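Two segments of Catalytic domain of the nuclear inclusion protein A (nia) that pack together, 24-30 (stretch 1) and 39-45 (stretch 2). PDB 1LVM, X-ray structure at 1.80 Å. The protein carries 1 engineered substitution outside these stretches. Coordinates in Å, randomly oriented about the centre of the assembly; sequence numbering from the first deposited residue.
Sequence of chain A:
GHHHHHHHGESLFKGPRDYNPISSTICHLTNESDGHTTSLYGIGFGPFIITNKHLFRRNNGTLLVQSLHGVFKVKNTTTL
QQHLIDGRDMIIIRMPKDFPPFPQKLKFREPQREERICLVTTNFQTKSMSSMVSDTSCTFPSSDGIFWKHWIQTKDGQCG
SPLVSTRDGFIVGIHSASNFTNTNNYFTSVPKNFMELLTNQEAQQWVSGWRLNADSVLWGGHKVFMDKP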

# COMPACT_ATOMS: atom_id res chain seq x y z
N SER A 24 7.22 -10.71 -1.81
CA SER A 24 8.26 -10.62 -2.84
C SER A 24 7.95 -9.51 -3.85
O SER A 24 8.82 -9.10 -4.63
CB SER A 24 8.48 -11.98 -3.53
OG SER A 24 7.34 -12.40 -4.22
N THR A 25 6.73 -9.00 -3.81
CA THR A 25 6.37 -7.90 -4.75
C THR A 25 6.41 -6.53 -4.09
O THR A 25 6.22 -5.50 -4.77
CB THR A 25 4.95 -8.04 -5.31
OG1 THR A 25 4.00 -7.80 -4.25
CG2 THR A 25 4.72 -9.44 -5.86
N ILE A 26 6.67 -6.49 -2.80
CA ILE A 26 6.70 -5.19 -2.11
C ILE A 26 7.99 -4.43 -2.40
O ILE A 26 9.06 -5.03 -2.52
CB ILE A 26 6.52 -5.42 -0.59
CG1 ILE A 26 5.14 -5.97 -0.37
CG2 ILE A 26 6.89 -4.10 0.19
CD1 ILE A 26 4.86 -6.33 1.13
N CYS A 27 7.85 -3.12 -2.65
CA CYS A 27 8.99 -2.27 -2.88
C CYS A 27 9.00 -1.18 -1.88
O CYS A 27 7.93 -0.72 -1.39
CB CYS A 27 8.86 -1.56 -4.26
SG CYS A 27 8.71 -2.65 -5.72
N HIS A 28 10.20 -0.70 -1.59
CA HIS A 28 10.33 0.45 -0.69
C HIS A 28 10.59 1.66 -1.60
O HIS A 28 11.48 1.63 -2.44
CB HIS A 28 11.49 0.33 0.26
CG HIS A 28 11.41 1.36 1.35
ND1 HIS A 28 12.40 2.29 1.57
CD2 HIS A 28 10.43 1.62 2.26
CE1 HIS A 28 12.04 3.08 2.58
NE2 HIS A 28 10.85 2.70 3.01
N LEU A 29 9.82 2.73 -1.37
CA LEU A 29 9.86 3.93 -2.22
C LEU A 29 10.29 5.17 -1.46
O LEU A 29 9.76 5.44 -0.37
CB LEU A 29 8.42 4.18 -2.76
CG LEU A 29 7.71 2.94 -3.40
CD1 LEU A 29 6.32 3.28 -3.89
CD2 LEU A 29 8.48 2.45 -4.61
N THR A 30 11.23 5.91 -2.02
CA THR A 30 11.64 7.14 -1.43
C THR A 30 11.54 8.27 -2.42
O THR A 30 12.24 8.29 -3.41
CB THR A 30 13.09 7.02 -0.85
OG1 THR A 30 13.11 5.98 0.14
CG2 THR A 30 13.52 8.36 -0.24
N SER A 39 9.28 8.39 2.54
CA SER A 39 9.48 6.98 2.24
C SER A 39 8.28 6.18 2.72
O SER A 39 7.68 6.47 3.74
CB SER A 39 10.72 6.45 2.96
OG SER A 39 11.92 6.94 2.40
N LEU A 40 7.93 5.16 1.96
CA LEU A 40 6.83 4.28 2.29
C LEU A 40 6.89 3.12 1.29
O LEU A 40 7.85 3.01 0.47
CB LEU A 40 5.45 5.06 2.28
CG LEU A 40 4.62 5.50 1.03
CD1 LEU A 40 4.15 6.90 1.21
CD2 LEU A 40 5.29 5.26 -0.30
N TYR A 41 5.92 2.23 1.36
CA TYR A 41 5.96 1.07 0.48
C TYR A 41 4.96 1.02 -0.66
O TYR A 41 4.00 1.77 -0.70
CB TYR A 41 5.76 -0.19 1.33
CG TYR A 41 6.88 -0.36 2.33
CD1 TYR A 41 6.87 0.30 3.55
CD2 TYR A 41 7.95 -1.18 2.03
CE1 TYR A 41 7.94 0.13 4.49
CE2 TYR A 41 9.00 -1.37 2.91
CZ TYR A 41 9.01 -0.74 4.13
OH TYR A 41 10.03 -1.08 5.01
N GLY A 42 5.23 0.15 -1.62
CA GLY A 42 4.30 -0.06 -2.74
C GLY A 42 4.24 -1.54 -3.06
O GLY A 42 5.05 -2.32 -2.55
N ILE A 43 3.25 -1.94 -3.89
CA ILE A 43 3.04 -3.33 -4.25
C ILE A 43 3.19 -3.46 -5.77
O ILE A 43 2.46 -2.81 -6.53
CB ILE A 43 1.63 -3.77 -3.86
CG1 ILE A 43 1.46 -3.62 -2.33
CG2 ILE A 43 1.39 -5.26 -4.32
CD1 ILE A 43 0.02 -3.52 -1.84
N GLY A 44 4.14 -4.28 -6.21
CA GLY A 44 4.37 -4.43 -7.64
C GLY A 44 3.41 -5.39 -8.30
O GLY A 44 2.97 -6.37 -7.69
N PHE A 45 3.03 -5.09 -9.53
CA PHE A 45 2.10 -5.93 -10.29
C PHE A 45 2.36 -5.60 -11.76
O PHE A 45 2.06 -4.50 -12.26
CB PHE A 45 0.64 -5.59 -9.95
CG PHE A 45 -0.36 -6.54 -10.59
CD1 PHE A 45 -0.83 -6.30 -11.87
CD2 PHE A 45 -0.84 -7.66 -9.88
CE1 PHE A 45 -1.77 -7.16 -12.46
CE2 PHE A 45 -1.78 -8.52 -10.43
CZ PHE A 45 -2.28 -8.28 -11.74

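Strands 26-30 and 39-45 run antiparallel, their N-to-C directions 144° apart and their axes approaching to 4.5 Å. C27 and G42 form a hydrogen-bonded pair, with C27 N to G42 O at 2.9 Å and G42 N to C27 O at 2.8 Å (N-H...O angles 167° and 159°). L29 and L40 repeat the pattern: L29 N to L40 O is 2.7 Å and L40 N to L29 O 3.0 Å. The ladder extends beyond strand 26-30 through G44 N, 2.8 Å from T25 O. The CA atoms of H28 and Y41, a non-hydrogen-bonded pair, are 4.6 Å apart, against 5.2 Å between the CA atoms of C27 and G42, and S39 CA lies 3.0 Å from L29 O in a CA-H...O contact.

Side chains of I26, H28, T30, S39, Y41 and I43 share one face. There I26 CG2 meets Y41 CD2 at 3.6 Å, while H28 CD2 sits over a face of the Y41 ring, 3.3 Å from Y41 CZ; the ring planes are oblique, at 58°. T30 OG1 and S39 OG hydrogen-bond at 2.7 Å, pairing two short hydroxyl side chains.

On the opposite face, buried L29 and L40 make apolar contact: L29 CB lies 4.1 Å from L40 CD2. Glycine suits position 42: an ideal CB would lie 3.0 Å from L29 CD1. The contact buries 579 Å², summed over both stretches.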